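Local structure of periplasmic beta-glucosidase (Pseudomonas aeruginosa, 6R5T) at residues A210-G215 with Q244-K249; T294-L299 with G303-A308; D393-W398 with R405-V410; D471-V476 with K504-T509; S560-M565 with V654-L659. The protein probably hydrolyses terminal, non-reducing beta-D-glucosyl residues in the periplasm, releasing beta-D-glucose, as a glycoside hydrolase of family 3. The protein carries 1 engineered substitution. All coordinates share one frame; numbering follows the deposited sequence. Where two conformers were deposited one is given.

Contact 1: A210-G215 with Q244-K249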
# COMPACT_ATOMS: atom_id res chain seq x y z
N ALA A 210 -0.03 -12.95 22.18
CA ALA A 210 -1.08 -13.86 22.67
C ALA A 210 -0.57 -15.30 22.63
O ALA A 210 -0.89 -16.11 23.56
CB ALA A 210 -2.29 -13.75 21.78
N ALA A 211 0.17 -15.67 21.58
CA ALA A 211 0.70 -17.04 21.47
C ALA A 211 1.74 -17.25 22.60
O ALA A 211 1.71 -18.30 23.23
CB ALA A 211 1.31 -17.26 20.11
N VAL A 212 2.64 -16.30 22.79
CA VAL A 212 3.68 -16.38 23.85
C VAL A 212 2.98 -16.51 25.21
O VAL A 212 3.33 -17.43 26.03
CB VAL A 212 4.60 -15.16 23.81
CG1 VAL A 212 5.49 -15.09 25.05
CG2 VAL A 212 5.45 -15.15 22.57
N ASP A 213 1.94 -15.71 25.45
CA ASP A 213 1.25 -15.72 26.76
C ASP A 213 0.43 -17.01 26.94
O ASP A 213 0.24 -17.42 28.11
CB ASP A 213 0.38 -14.49 26.94
CG ASP A 213 1.18 -13.23 27.07
OD1 ASP A 213 2.37 -13.30 27.34
OD2 ASP A 213 0.59 -12.16 26.92
N ALA A 214 0.03 -17.68 25.84
CA ALA A 214 -0.68 -18.98 25.92
C ALA A 214 0.32 -20.11 26.18
O ALA A 214 -0.13 -21.25 26.29
CB ALA A 214 -1.50 -19.25 24.68
N GLY A 215 1.62 -19.80 26.18
CA GLY A 215 2.69 -20.76 26.48
C GLY A 215 3.29 -21.40 25.24
O GLY A 215 3.91 -22.46 25.35
N GLN A 244 13.13 -9.75 26.55
CA GLN A 244 13.20 -8.82 27.70
C GLN A 244 11.80 -8.27 28.02
O GLN A 244 11.41 -8.30 29.20
CB GLN A 244 14.31 -7.81 27.45
CG GLN A 244 15.67 -8.50 27.34
CD GLN A 244 16.82 -7.63 26.89
OE1 GLN A 244 16.65 -6.54 26.35
NE2 GLN A 244 18.04 -8.13 27.07
N GLN A 245 11.03 -7.82 27.04
CA GLN A 245 9.73 -7.18 27.34
C GLN A 245 8.64 -8.24 27.52
O GLN A 245 7.87 -8.15 28.47
CB GLN A 245 9.31 -6.26 26.21
CG GLN A 245 8.97 -4.87 26.70
CD GLN A 245 10.10 -3.95 26.31
OE1 GLN A 245 10.53 -3.94 25.15
NE2 GLN A 245 10.56 -3.16 27.27
N TRP A 246 8.57 -9.25 26.65
CA TRP A 246 7.46 -10.20 26.69
C TRP A 246 7.77 -11.40 27.55
O TRP A 246 6.83 -12.17 27.83
CB TRP A 246 7.11 -10.66 25.27
CG TRP A 246 6.46 -9.61 24.43
CD1 TRP A 246 6.08 -8.34 24.76
CD2 TRP A 246 6.04 -9.80 23.07
NE1 TRP A 246 5.46 -7.73 23.70
CE2 TRP A 246 5.45 -8.60 22.63
CE3 TRP A 246 6.14 -10.88 22.17
CZ2 TRP A 246 4.94 -8.45 21.33
CZ3 TRP A 246 5.64 -10.73 20.89
CH2 TRP A 246 5.02 -9.55 20.49
N GLY A 247 9.04 -11.63 27.87
CA GLY A 247 9.37 -12.73 28.80
C GLY A 247 9.33 -14.09 28.14
O GLY A 247 9.19 -15.08 28.85
N PHE A 248 9.47 -14.18 26.80
CA PHE A 248 9.42 -15.49 26.13
C PHE A 248 10.62 -16.33 26.57
O PHE A 248 11.74 -15.78 26.53
CB PHE A 248 9.47 -15.31 24.63
CG PHE A 248 9.49 -16.58 23.83
CD1 PHE A 248 8.47 -17.51 23.92
CD2 PHE A 248 10.54 -16.82 22.95
CE1 PHE A 248 8.52 -18.66 23.16
CE2 PHE A 248 10.57 -17.98 22.18
CZ PHE A 248 9.53 -18.86 22.25
N LYS A 249 10.37 -17.57 27.00
CA LYS A 249 11.43 -18.47 27.54
C LYS A 249 11.73 -19.63 26.60
O LYS A 249 12.47 -20.54 27.00
CB LYS A 249 11.00 -19.04 28.88
CG LYS A 249 10.62 -18.00 29.90
CD LYS A 249 11.77 -17.12 30.26
CE LYS A 249 12.19 -17.29 31.72
NZ LYS A 249 13.56 -16.78 31.95
O HOH W 1 4.12 -11.46 27.65
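The indole of Trp246 and the phenyl ring of Phe248 both receive the branched end of Val212, and both meet it obliquely. On the indole the contact falls on the benzo side, with Val212 CG2 4.3 Å from Trp246 CE3. At the phenyl ring, Val212 CG1 lies 4.0 Å from Phe248 CD1, the two side chains crossing at about a right angle. Val212 CG1 stands opposite the backbone N (chi1 169°), which carries this methyl to the foot of the phenyl ring as well, 4.0 Å from Phe248 CB. Lys209 makes a cation-pi contact with the indole and a salt bridge with Asp213 OD2. One water spans the polar flank, donating to Asp213 OD1 at 2.6 Å and to Trp246 O at 2.8 Å. The contact joins the C-terminal ends of helices 206-213 and 235-245, successive outer helices of the N-terminal TIM-type barrel, each turning at a glycine, Gly215 or Gly247, toward its next strand. No direct hydrogen bond links the segments: the two methyls of Val212, divided between the aromatic side chains, make the apolar join, and the water lets carboxylate and carbonyl, both acceptors, share one donor.

Contact 2: T294-L299 with G303-A308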
# COMPACT_ATOMS: atom_id res chain seq x y z
N THR A 294 28.56 -24.42 9.99
CA THR A 294 29.74 -24.08 9.16
C THR A 294 30.55 -22.98 9.84
O THR A 294 31.78 -22.99 9.76
CB THR A 294 29.30 -23.65 7.75
OG1 THR A 294 28.51 -24.70 7.17
CG2 THR A 294 30.46 -23.25 6.86
N TRP A 295 29.91 -21.99 10.48
CA TRP A 295 30.60 -20.74 10.85
C TRP A 295 30.67 -20.49 12.35
O TRP A 295 31.51 -19.68 12.73
CB TRP A 295 29.96 -19.53 10.15
CG TRP A 295 30.16 -19.63 8.69
CD1 TRP A 295 29.23 -19.96 7.77
CD2 TRP A 295 31.39 -19.45 7.96
NE1 TRP A 295 29.77 -19.93 6.52
CE2 TRP A 295 31.09 -19.65 6.60
CE3 TRP A 295 32.70 -19.12 8.31
CZ2 TRP A 295 32.05 -19.55 5.58
CZ3 TRP A 295 33.65 -19.01 7.30
CH2 TRP A 295 33.32 -19.23 5.96
N LEU A 296 29.84 -21.05 13.20
CA LEU A 296 29.88 -20.65 14.63
C LEU A 296 31.24 -20.96 15.26
O LEU A 296 31.68 -20.15 16.06
CB LEU A 296 28.74 -21.29 15.44
CG LEU A 296 27.34 -20.68 15.18
CD1 LEU A 296 26.28 -21.47 15.89
CD2 LEU A 296 27.26 -19.21 15.56
N PRO A 297 31.89 -22.10 14.96
CA PRO A 297 33.20 -22.36 15.60
C PRO A 297 34.24 -21.29 15.24
O PRO A 297 34.94 -20.79 16.19
CB PRO A 297 33.57 -23.77 15.08
CG PRO A 297 32.21 -24.40 14.75
CD PRO A 297 31.41 -23.24 14.18
N LYS A 298 34.29 -20.91 13.96
CA LYS A 298 35.24 -19.86 13.48
C LYS A 298 34.91 -18.54 14.15
O LYS A 298 35.83 -17.81 14.59
CB LYS A 298 35.25 -19.80 11.96
CG LYS A 298 36.12 -20.89 11.33
CD LYS A 298 36.11 -20.86 9.82
CE LYS A 298 36.92 -21.96 9.17
NZ LYS A 298 36.82 -21.88 7.69
N LEU A 299 33.61 -18.18 14.18
CA LEU A 299 33.23 -16.91 14.81
C LEU A 299 33.66 -16.86 16.27
O LEU A 299 34.13 -15.80 16.76
CB LEU A 299 31.72 -16.73 14.68
CG LEU A 299 31.23 -16.38 13.28
CD1 LEU A 299 29.72 -16.55 13.18
CD2 LEU A 299 31.62 -14.96 12.91
N GLY A 303 36.58 -14.39 18.40
CA GLY A 303 35.99 -13.44 19.36
C GLY A 303 34.88 -12.62 18.72
O GLY A 303 34.55 -11.56 19.29
N GLU A 304 34.29 -13.07 17.63
CA GLU A 304 33.22 -12.29 16.92
C GLU A 304 31.84 -12.58 17.54
O GLU A 304 30.90 -11.78 17.37
CB GLU A 304 33.20 -12.59 15.43
CG GLU A 304 34.48 -12.20 14.72
CD GLU A 304 34.45 -12.57 13.25
OE1 GLU A 304 34.81 -13.71 12.90
OE2 GLU A 304 34.00 -11.73 12.47
N ILE A 305 31.70 -13.69 18.24
CA ILE A 305 30.52 -14.02 19.09
C ILE A 305 31.04 -14.47 20.45
O ILE A 305 32.28 -14.71 20.57
CB ILE A 305 29.59 -15.08 18.45
CG1 ILE A 305 30.31 -16.41 18.29
CG2 ILE A 305 29.04 -14.63 17.10
CD1 ILE A 305 29.48 -17.58 17.85
N ASP A 306 30.15 -14.57 21.42
CA ASP A 306 30.43 -14.99 22.81
C ASP A 306 29.98 -16.45 23.00
O ASP A 306 28.98 -16.91 22.36
CB ASP A 306 29.71 -14.10 23.81
CG ASP A 306 30.09 -12.64 23.64
OD1 ASP A 306 31.28 -12.38 23.48
OD2 ASP A 306 29.19 -11.79 23.57
N GLN A 307 30.65 -17.15 23.91
CA GLN A 307 30.19 -18.50 24.31
C GLN A 307 28.72 -18.45 24.76
O GLN A 307 27.95 -19.39 24.45
CB GLN A 307 31.10 -19.06 25.40
CG GLN A 307 30.69 -20.43 25.91
CD GLN A 307 30.92 -21.49 24.85
OE1 GLN A 307 32.00 -21.54 24.25
NE2 GLN A 307 29.91 -22.31 24.57
N ALA A 308 28.32 -17.41 25.48
CA ALA A 308 26.93 -17.22 25.96
C ALA A 308 25.92 -17.23 24.78
O ALA A 308 24.79 -17.69 25.00
CB ALA A 308 26.82 -15.93 26.73
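A Schellman motif ends helix 291-301 here, and the chain leaving it folds back over the last turns before helix 307-323 begins, within the N-terminal TIM-type barrel domain. Leu299 and Glu304 carry its long backbone bond: Glu304 N donates to Leu299 O at 2.9 Å, with an N-H...O angle of 151° and the donor nearly in line with the C=O. Gly303 makes the turn with positive phi (73°). Its own N, although 3.3 Å from Leu299 O, points too poorly to bond there.

Behind this closure Ile305 reaches back to the helix. Its CG1 sits between the backbone N and the carbonyl carbon (chi1 63°), the crowded position, and this directs the longer branch at the helix side chains. Ile305 CG1 thereby comes to 3.9 Å from Leu299 CB, while the side chains of Leu296 and Ile305 cross at about a right angle. Ile310 of helix 307-323 touches both of the latter, and Thr275 of helix 271-281 touches both leucines, so the returning chain joins a small apolar core between three helices.

The extended chain of Glu304 crosses the side chain of Leu299 and brings OE1 to a salt bridge with Arg272 of helix 271-281, a partner likely to fix the carboxylate against the leucine, where Glu304 OE1 is 3.4 Å from Leu299 CD2. Deeper in, Ile305 CD1 ends 3.6 Å from Leu296 CD2 and 3.8 Å from Leu296 O.

Contact 3: D393-W398 with R405-V410. With BGC (beta-D-glucopyranose), chain C.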
# COMPACT_ATOMS: atom_id res chain seq x y z
N ASP A 393 -7.85 -29.07 -5.09
CA ASP A 393 -8.11 -27.68 -4.64
C ASP A 393 -8.90 -27.64 -3.32
O ASP A 393 -8.65 -26.75 -2.49
CB ASP A 393 -8.79 -26.89 -5.74
CG ASP A 393 -7.83 -26.72 -6.91
OD1 ASP A 393 -6.71 -26.23 -6.71
OD2 ASP A 393 -8.13 -27.26 -7.97
N VAL A 394 -9.79 -28.61 -3.09
CA VAL A 394 -10.70 -28.48 -1.92
C VAL A 394 -9.89 -28.56 -0.64
O VAL A 394 -10.28 -27.91 0.35
CB VAL A 394 -11.86 -29.47 -1.99
CG1 VAL A 394 -11.37 -30.91 -1.78
CG2 VAL A 394 -12.97 -29.08 -1.00
N ILE A 395 -8.73 -29.24 -0.62
CA ILE A 395 -7.91 -29.33 0.62
C ILE A 395 -7.07 -28.07 0.84
O ILE A 395 -6.47 -27.98 1.89
CB ILE A 395 -7.07 -30.62 0.69
CG1 ILE A 395 -6.01 -30.73 -0.40
CG2 ILE A 395 -8.00 -31.79 0.71
CD1 ILE A 395 -5.08 -31.91 -0.21
N GLY A 396 -6.96 -27.18 -0.14
CA GLY A 396 -6.31 -25.89 0.04
C GLY A 396 -4.80 -25.94 -0.06
O GLY A 396 -4.22 -27.03 -0.33
N SER A 397 -4.18 -24.79 0.11
CA SER A 397 -2.73 -24.69 0.29
C SER A 397 -2.35 -25.16 1.70
O SER A 397 -3.23 -25.22 2.58
CB SER A 397 -2.25 -23.31 0.00
OG SER A 397 -2.76 -22.45 0.99
N TRP A 398 -1.07 -25.49 1.88
CA TRP A 398 -0.47 -25.96 3.16
C TRP A 398 -1.35 -27.09 3.71
O TRP A 398 -1.81 -27.03 4.86
CB TRP A 398 -0.23 -24.82 4.16
CG TRP A 398 0.83 -23.84 3.70
CD1 TRP A 398 0.62 -22.55 3.29
CD2 TRP A 398 2.26 -24.03 3.64
NE1 TRP A 398 1.82 -21.98 2.89
CE2 TRP A 398 2.84 -22.84 3.14
CE3 TRP A 398 3.13 -25.09 3.97
CZ2 TRP A 398 4.21 -22.70 2.95
CZ3 TRP A 398 4.48 -24.95 3.76
CH2 TRP A 398 5.02 -23.78 3.24
N ARG A 405 -6.89 -37.83 -2.95
CA ARG A 405 -7.86 -38.91 -3.31
C ARG A 405 -8.83 -39.21 -2.15
O ARG A 405 -9.92 -39.77 -2.43
CB ARG A 405 -7.12 -40.16 -3.81
CG ARG A 405 -6.75 -41.16 -2.73
CD ARG A 405 -6.08 -42.47 -3.17
NE ARG A 405 -5.42 -43.06 -1.99
CZ ARG A 405 -6.06 -43.65 -0.97
NH1 ARG A 405 -7.38 -43.81 -1.00
NH2 ARG A 405 -5.37 -44.12 0.05
N GLN A 406 -8.57 -38.77 -0.92
CA GLN A 406 -9.46 -39.02 0.22
C GLN A 406 -10.48 -37.88 0.35
O GLN A 406 -11.35 -37.99 1.19
CB GLN A 406 -8.66 -39.21 1.50
CG GLN A 406 -7.90 -40.52 1.50
CD GLN A 406 -7.10 -40.75 2.76
OE1 GLN A 406 -6.50 -39.85 3.36
NE2 GLN A 406 -7.18 -41.99 3.24
N ALA A 407 -10.29 -36.80 -0.42
CA ALA A 407 -11.14 -35.59 -0.26
C ALA A 407 -12.48 -35.74 -1.00
O ALA A 407 -12.57 -36.38 -2.06
CB ALA A 407 -10.38 -34.37 -0.71
N VAL A 408 -13.50 -35.07 -0.45
CA VAL A 408 -14.85 -35.05 -1.05
C VAL A 408 -14.99 -33.78 -1.89
O VAL A 408 -15.02 -32.68 -1.30
CB VAL A 408 -15.93 -35.15 0.02
CG1 VAL A 408 -17.31 -35.18 -0.62
CG2 VAL A 408 -15.72 -36.32 0.96
N THR A 409 -15.10 -33.93 -3.19
CA THR A 409 -15.36 -32.78 -4.09
C THR A 409 -16.78 -32.22 -3.91
O THR A 409 -17.65 -32.85 -3.32
CB THR A 409 -15.14 -33.14 -5.56
OG1 THR A 409 -16.19 -34.04 -5.91
CG2 THR A 409 -13.78 -33.76 -5.82
N VAL A 410 -16.98 -31.01 -4.41
CA VAL A 410 -18.35 -30.43 -4.40
C VAL A 410 -19.27 -31.36 -5.18
O VAL A 410 -20.33 -31.70 -4.66
CB VAL A 410 -18.38 -29.01 -4.95
CG1 VAL A 410 -19.81 -28.53 -5.10
CG2 VAL A 410 -17.56 -28.11 -4.06
C2 BGC C . 6.92 -22.78 6.95
C3 BGC C . 8.31 -23.25 6.50
C4 BGC C . 8.42 -22.90 4.99
C5 BGC C . 8.28 -21.37 4.88
C6 BGC C . 8.30 -20.88 3.45
C1 BGC C . 6.78 -21.28 6.66
O1 BGC C . 5.46 -20.98 6.99
O2 BGC C . 6.64 -22.99 8.33
O3 BGC C . 8.39 -24.68 6.66
O4 BGC C . 9.71 -23.32 4.53
O5 BGC C . 6.99 -21.01 5.28
O6 BGC C . 8.21 -19.45 3.43
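Ala407 CB is gripped by two neighbouring side chains, lying 3.8 Å from Val394 CG1 and equally 3.8 Å from Ile395 CG2. Val394 CG1 occupies the place between its own backbone N and carbonyl carbon (chi1 70°), from where it also approaches the backbone one residue further on, 4.1 Å from Val408 O. No hydrogen bond crosses the contact; the backbone is tied from outside, Ala407 O by Gln391 NE2 and Val408 by Thr543 and Gly546.

Helix 391-394 and the loop before helix 410-418 belong to the C-terminal alpha/beta domain of the family 3 fold. Thr409 is the N-cap of helix 410-418, its OG1 bonded to Gln412 N. From helix 391-394 the chain turns at Gly396, whose N bonds Asp393 O at 2.9 Å, and runs to the active-site pocket. On the way Ser397 O takes a hydrogen bond from His82 NE2 of the barrel domain. Trp398 then presents its benzo ring to the bound glucose of lactose: Trp398 CH2 lies 3.9 Å from BGC C4, and Trp398 CZ2 lies 4.0 Å from BGC O5. That sugar is also hydrogen-bonded by Asp79, Arg137, Lys176, His177 and Glu486, while the galactose also touches Trp398.

Contact 4: D471-V476 with K504-T509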
# COMPACT_ATOMS: atom_id res chain seq x y z
N ASP A 471 -32.60 -27.82 -14.39
CA ASP A 471 -33.52 -26.90 -13.71
C ASP A 471 -32.72 -25.72 -13.13
O ASP A 471 -33.29 -24.65 -12.95
CB ASP A 471 -34.28 -27.61 -12.61
CG ASP A 471 -35.15 -28.74 -13.15
OD1 ASP A 471 -35.75 -28.53 -14.20
OD2 ASP A 471 -35.15 -29.81 -12.56
N LEU A 472 -31.46 -25.95 -12.77
CA LEU A 472 -30.67 -24.86 -12.16
C LEU A 472 -29.20 -25.24 -12.26
O LEU A 472 -28.89 -26.42 -12.57
CB LEU A 472 -31.08 -24.64 -10.70
CG LEU A 472 -30.80 -25.76 -9.72
CD1 LEU A 472 -29.48 -25.52 -8.98
CD2 LEU A 472 -31.97 -25.84 -8.75
N VAL A 473 -28.36 -24.24 -12.05
CA VAL A 473 -26.90 -24.41 -12.24
C VAL A 473 -26.19 -24.12 -10.93
O VAL A 473 -26.44 -23.05 -10.35
CB VAL A 473 -26.37 -23.48 -13.32
CG1 VAL A 473 -24.86 -23.53 -13.40
CG2 VAL A 473 -27.01 -23.77 -14.68
N VAL A 474 -25.39 -25.08 -10.49
CA VAL A 474 -24.42 -24.87 -9.38
C VAL A 474 -23.06 -24.69 -10.04
O VAL A 474 -22.50 -25.68 -10.55
CB VAL A 474 -24.45 -26.02 -8.37
CG1 VAL A 474 -23.40 -25.86 -7.28
CG2 VAL A 474 -25.82 -26.10 -7.72
N ALA A 475 -22.56 -23.46 -10.08
CA ALA A 475 -21.27 -23.15 -10.71
C ALA A 475 -20.21 -23.15 -9.60
O ALA A 475 -20.35 -22.38 -8.64
CB ALA A 475 -21.32 -21.84 -11.42
N VAL A 476 -19.22 -23.99 -9.71
CA VAL A 476 -18.16 -24.17 -8.69
C VAL A 476 -16.90 -23.55 -9.31
O VAL A 476 -16.27 -24.13 -10.20
CB VAL A 476 -17.96 -25.63 -8.24
CG1 VAL A 476 -17.09 -25.66 -6.99
CG2 VAL A 476 -19.27 -26.34 -8.01
N LYS A 504 -20.81 -15.61 -17.29
CA LYS A 504 -21.64 -14.67 -18.09
C LYS A 504 -22.49 -15.49 -19.06
O LYS A 504 -23.69 -15.20 -19.26
CB LYS A 504 -20.79 -13.65 -18.84
CG LYS A 504 -20.25 -12.56 -17.91
CD LYS A 504 -19.27 -11.59 -18.54
CE LYS A 504 -18.63 -10.75 -17.45
NZ LYS A 504 -17.98 -9.52 -17.97
N ALA A 505 -21.89 -16.50 -19.67
CA ALA A 505 -22.65 -17.36 -20.62
C ALA A 505 -23.71 -18.15 -19.88
O ALA A 505 -24.85 -18.28 -20.38
CB ALA A 505 -21.67 -18.24 -21.38
N LEU A 506 -23.42 -18.66 -18.68
CA LEU A 506 -24.42 -19.43 -17.90
C LEU A 506 -25.56 -18.49 -17.52
O LEU A 506 -26.73 -18.90 -17.54
CB LEU A 506 -23.77 -20.05 -16.67
CG LEU A 506 -22.82 -21.20 -16.94
CD1 LEU A 506 -22.06 -21.53 -15.67
CD2 LEU A 506 -23.56 -22.44 -17.44
N LYS A 507 -25.26 -17.25 -17.13
CA LYS A 507 -26.32 -16.30 -16.73
C LYS A 507 -27.29 -16.12 -17.90
O LYS A 507 -28.52 -16.06 -17.65
CB LYS A 507 -25.65 -14.97 -16.37
CG LYS A 507 -26.58 -13.80 -16.06
CD LYS A 507 -27.46 -14.03 -14.89
CE LYS A 507 -28.40 -12.85 -14.63
NZ LYS A 507 -29.17 -13.08 -13.40
N ALA A 508 -26.75 -16.06 -19.11
CA ALA A 508 -27.54 -15.76 -20.33
C ALA A 508 -28.51 -16.91 -20.66
O ALA A 508 -29.49 -16.70 -21.42
CB ALA A 508 -26.60 -15.45 -21.46
N THR A 509 -28.40 -18.06 -20.02
CA THR A 509 -29.36 -19.19 -20.21
C THR A 509 -30.68 -18.95 -19.50
O THR A 509 -31.65 -19.69 -19.76
CB THR A 509 -28.83 -20.53 -19.72
OG1 THR A 509 -28.70 -20.56 -18.28
CG2 THR A 509 -27.55 -20.90 -20.44
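Leu506 leans from its helix onto Val473 and Ala475, and its contact builds up toward the tip. CB points at strand 472-478 but stays short of it. CG lies opposite the carbonyl carbon, beside the backbone N (chi1 -71°), and sends both methyls on toward the sheet. CD1 bridges the two strand residues, with Leu506 CD1 4.1 Å from Val473 CG1 and Leu506 CD1 4.3 Å from Ala475 CB. The other methyl touches the valine more loosely, Leu506 CD2 standing 4.4 Å from Val473 CG1. Alternate residues of the strand thus offer one apolar face to a single leucine, whose side chain meets that of Val473 obliquely.

At its backbone Leu506 has a second role. Its carbonyl takes Thr509 N at 3.1 Å and the hydroxyl of the same residue, Thr509 OG1 to Leu506 O being 2.7 Å with the donor in the carbonyl plane. This doubled grip ties Thr509 back to the helix, and Thr509 OG1 is also bonded to Lys511 N on the way to the next strand.

Strand 472-478, helix 497-508 and strand 513-518 form a beta-alpha-beta unit of the C-terminal domain. Leu506 pins its helix to the sheet, also touching Ile384 of adjacent strand 380-384, while Ala467 of helix 456-468 packs against both Leu506 and Val473.

Contact 5: S560-M565 with V654-L659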
# COMPACT_ATOMS: atom_id res chain seq x y z
N SER A 560 -23.75 -19.96 8.67
CA SER A 560 -23.50 -19.14 9.89
C SER A 560 -22.15 -18.44 9.79
O SER A 560 -21.82 -17.66 10.73
CB SER A 560 -23.59 -19.97 11.14
OG SER A 560 -22.77 -21.12 11.05
N GLY A 561 -21.40 -18.65 8.73
CA GLY A 561 -20.06 -18.05 8.62
C GLY A 561 -20.19 -16.56 8.39
O GLY A 561 -21.17 -16.07 7.78
N LYS A 562 -19.20 -15.81 8.89
CA LYS A 562 -19.10 -14.37 8.64
C LYS A 562 -17.68 -14.02 8.30
O LYS A 562 -16.74 -14.55 8.89
CB LYS A 562 -19.63 -13.60 9.86
CG LYS A 562 -21.18 -13.60 9.91
CD LYS A 562 -21.73 -12.81 11.00
CE LYS A 562 -23.24 -12.74 10.99
NZ LYS A 562 -23.74 -11.78 9.97
N LEU A 563 -17.52 -13.06 7.39
CA LEU A 563 -16.19 -12.64 6.91
C LEU A 563 -15.33 -12.14 8.05
O LEU A 563 -15.84 -11.35 8.87
CB LEU A 563 -16.29 -11.58 5.82
CG LEU A 563 -17.10 -12.00 4.61
CD1 LEU A 563 -17.13 -10.84 3.64
CD2 LEU A 563 -16.54 -13.27 3.95
N THR A 564 -14.04 -12.46 8.02
CA THR A 564 -13.07 -11.82 8.96
C THR A 564 -12.07 -10.95 8.20
O THR A 564 -11.07 -10.53 8.78
CB THR A 564 -12.32 -12.87 9.78
OG1 THR A 564 -11.47 -13.66 8.93
CG2 THR A 564 -13.29 -13.75 10.56
N MET A 565 -12.30 -10.77 6.91
CA MET A 565 -11.49 -9.84 6.09
C MET A 565 -12.46 -9.18 5.12
O MET A 565 -13.36 -9.86 4.57
CB MET A 565 -10.40 -10.63 5.38
CG MET A 565 -9.32 -9.77 4.76
SD MET A 565 -7.90 -10.82 4.33
CE MET A 565 -6.91 -9.58 3.50
N VAL A 654 -23.63 -14.15 14.53
CA VAL A 654 -22.54 -13.68 15.41
C VAL A 654 -22.86 -12.23 15.78
O VAL A 654 -22.87 -11.34 14.86
CB VAL A 654 -21.17 -13.77 14.75
CG1 VAL A 654 -20.08 -13.33 15.73
CG2 VAL A 654 -20.92 -15.19 14.19
N VAL A 655 -23.08 -11.97 17.05
CA VAL A 655 -23.29 -10.61 17.57
C VAL A 655 -21.93 -10.00 17.84
O VAL A 655 -21.11 -10.64 18.55
CB VAL A 655 -24.17 -10.60 18.82
CG1 VAL A 655 -24.40 -9.17 19.27
CG2 VAL A 655 -25.49 -11.28 18.54
N GLN A 656 -21.66 -8.86 17.23
CA GLN A 656 -20.33 -8.24 17.28
C GLN A 656 -20.40 -6.94 18.08
O GLN A 656 -21.34 -6.18 17.88
CB GLN A 656 -19.85 -7.96 15.85
CG GLN A 656 -19.76 -9.25 15.06
CD GLN A 656 -20.00 -9.07 13.58
OE1 GLN A 656 -19.45 -8.15 12.96
NE2 GLN A 656 -20.75 -10.01 12.98
N LEU A 657 -19.40 -6.71 18.92
CA LEU A 657 -19.26 -5.50 19.70
C LEU A 657 -18.02 -4.76 19.23
O LEU A 657 -16.91 -5.34 19.27
CB LEU A 657 -19.22 -5.81 21.19
CG LEU A 657 -19.25 -4.53 22.04
CD1 LEU A 657 -19.98 -4.76 23.33
CD2 LEU A 657 -17.84 -4.02 22.31
N TYR A 658 -18.19 -3.49 18.92
CA TYR A 658 -17.08 -2.62 18.49
C TYR A 658 -17.01 -1.44 19.44
O TYR A 658 -18.05 -0.99 19.96
CB TYR A 658 -17.26 -2.13 17.04
CG TYR A 658 -17.38 -3.25 16.05
CD1 TYR A 658 -18.60 -3.83 15.76
CD2 TYR A 658 -16.26 -3.73 15.39
CE1 TYR A 658 -18.70 -4.87 14.83
CE2 TYR A 658 -16.35 -4.76 14.47
CZ TYR A 658 -17.57 -5.31 14.16
OH TYR A 658 -17.55 -6.37 13.28
N LEU A 659 -15.81 -0.92 19.60
CA LEU A 659 -15.61 0.33 20.38
C LEU A 659 -15.02 1.41 19.49
O LEU A 659 -14.14 1.10 18.66
CB LEU A 659 -14.63 0.07 21.53
CG LEU A 659 -15.23 -0.64 22.74
CD1 LEU A 659 -14.22 -0.71 23.86
CD2 LEU A 659 -16.48 0.06 23.23
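Apolar packing comes first: the aliphatic part of Lys562 lies along Val654, the two side chains sliding past each other in opposite directions. Lys562 CD is 3.9 Å from Val654 CB, and the backbone joins in with Ser560 O 4.3 Å from Val654 CG2. The lysine also crosses Gln656 obliquely, bringing Lys562 CD to 3.6 Å from Gln656 NE2, a van der Waals contact on the methylene.

Two domains meet here. Residues 560-565 are an irregular run of the C-terminal alpha/beta domain, whereas strand 651-660 belongs to the fibronectin type III-like beta sandwich. Val654 and Gln656 face the loop; Val655 points away from it, into the sandwich against Phe691 and Val718.

The hydrogen bonds run alongside this packing, none of them directly between the segments. Gln656 NE2 donates to Val654 O at 3.1 Å, approaching from above the carbonyl plane, 40° out of it, and has a further acceptor in Gly611 O. At the other end of the amide, Tyr658 OH donates to Gln656 OE1 at 2.6 Å, in plane and on a lone pair. Bonds at both ends hold the amide in a fixed rotation.

As for charge, Lys562 bends only at its last torsion (chi4 -78°) and delivers its buried ammonium to two backbone carbonyls, Gly613 O and Leu720 O, the latter from the sandwich. Val654 N, 3.8 Å from Lys562 CE, is buried without a hydrogen-bonding partner.

The five contacts follow one another along the chain without overlap. Contacts 1 and 2 share the N-terminal barrel domain, their centres 28 Å apart, one between outer helices ahead of the sixth and seventh strands and the other beyond the eighth. Contacts 3 and 4 lie in the C-terminal alpha/beta domain with centres 24 Å apart, and they touch where Val410 CG1 meets Val476 CG2 at 3.7 Å. Contact 5 ties that domain to the fibronectin-like sandwich, about 16 Å from contact 4 between nearest atoms. Contact 3 alone reaches the sugar pocket, where residues of the barrel and the alpha/beta domain come together; the others are packing within or between the three domains, away from that pocket.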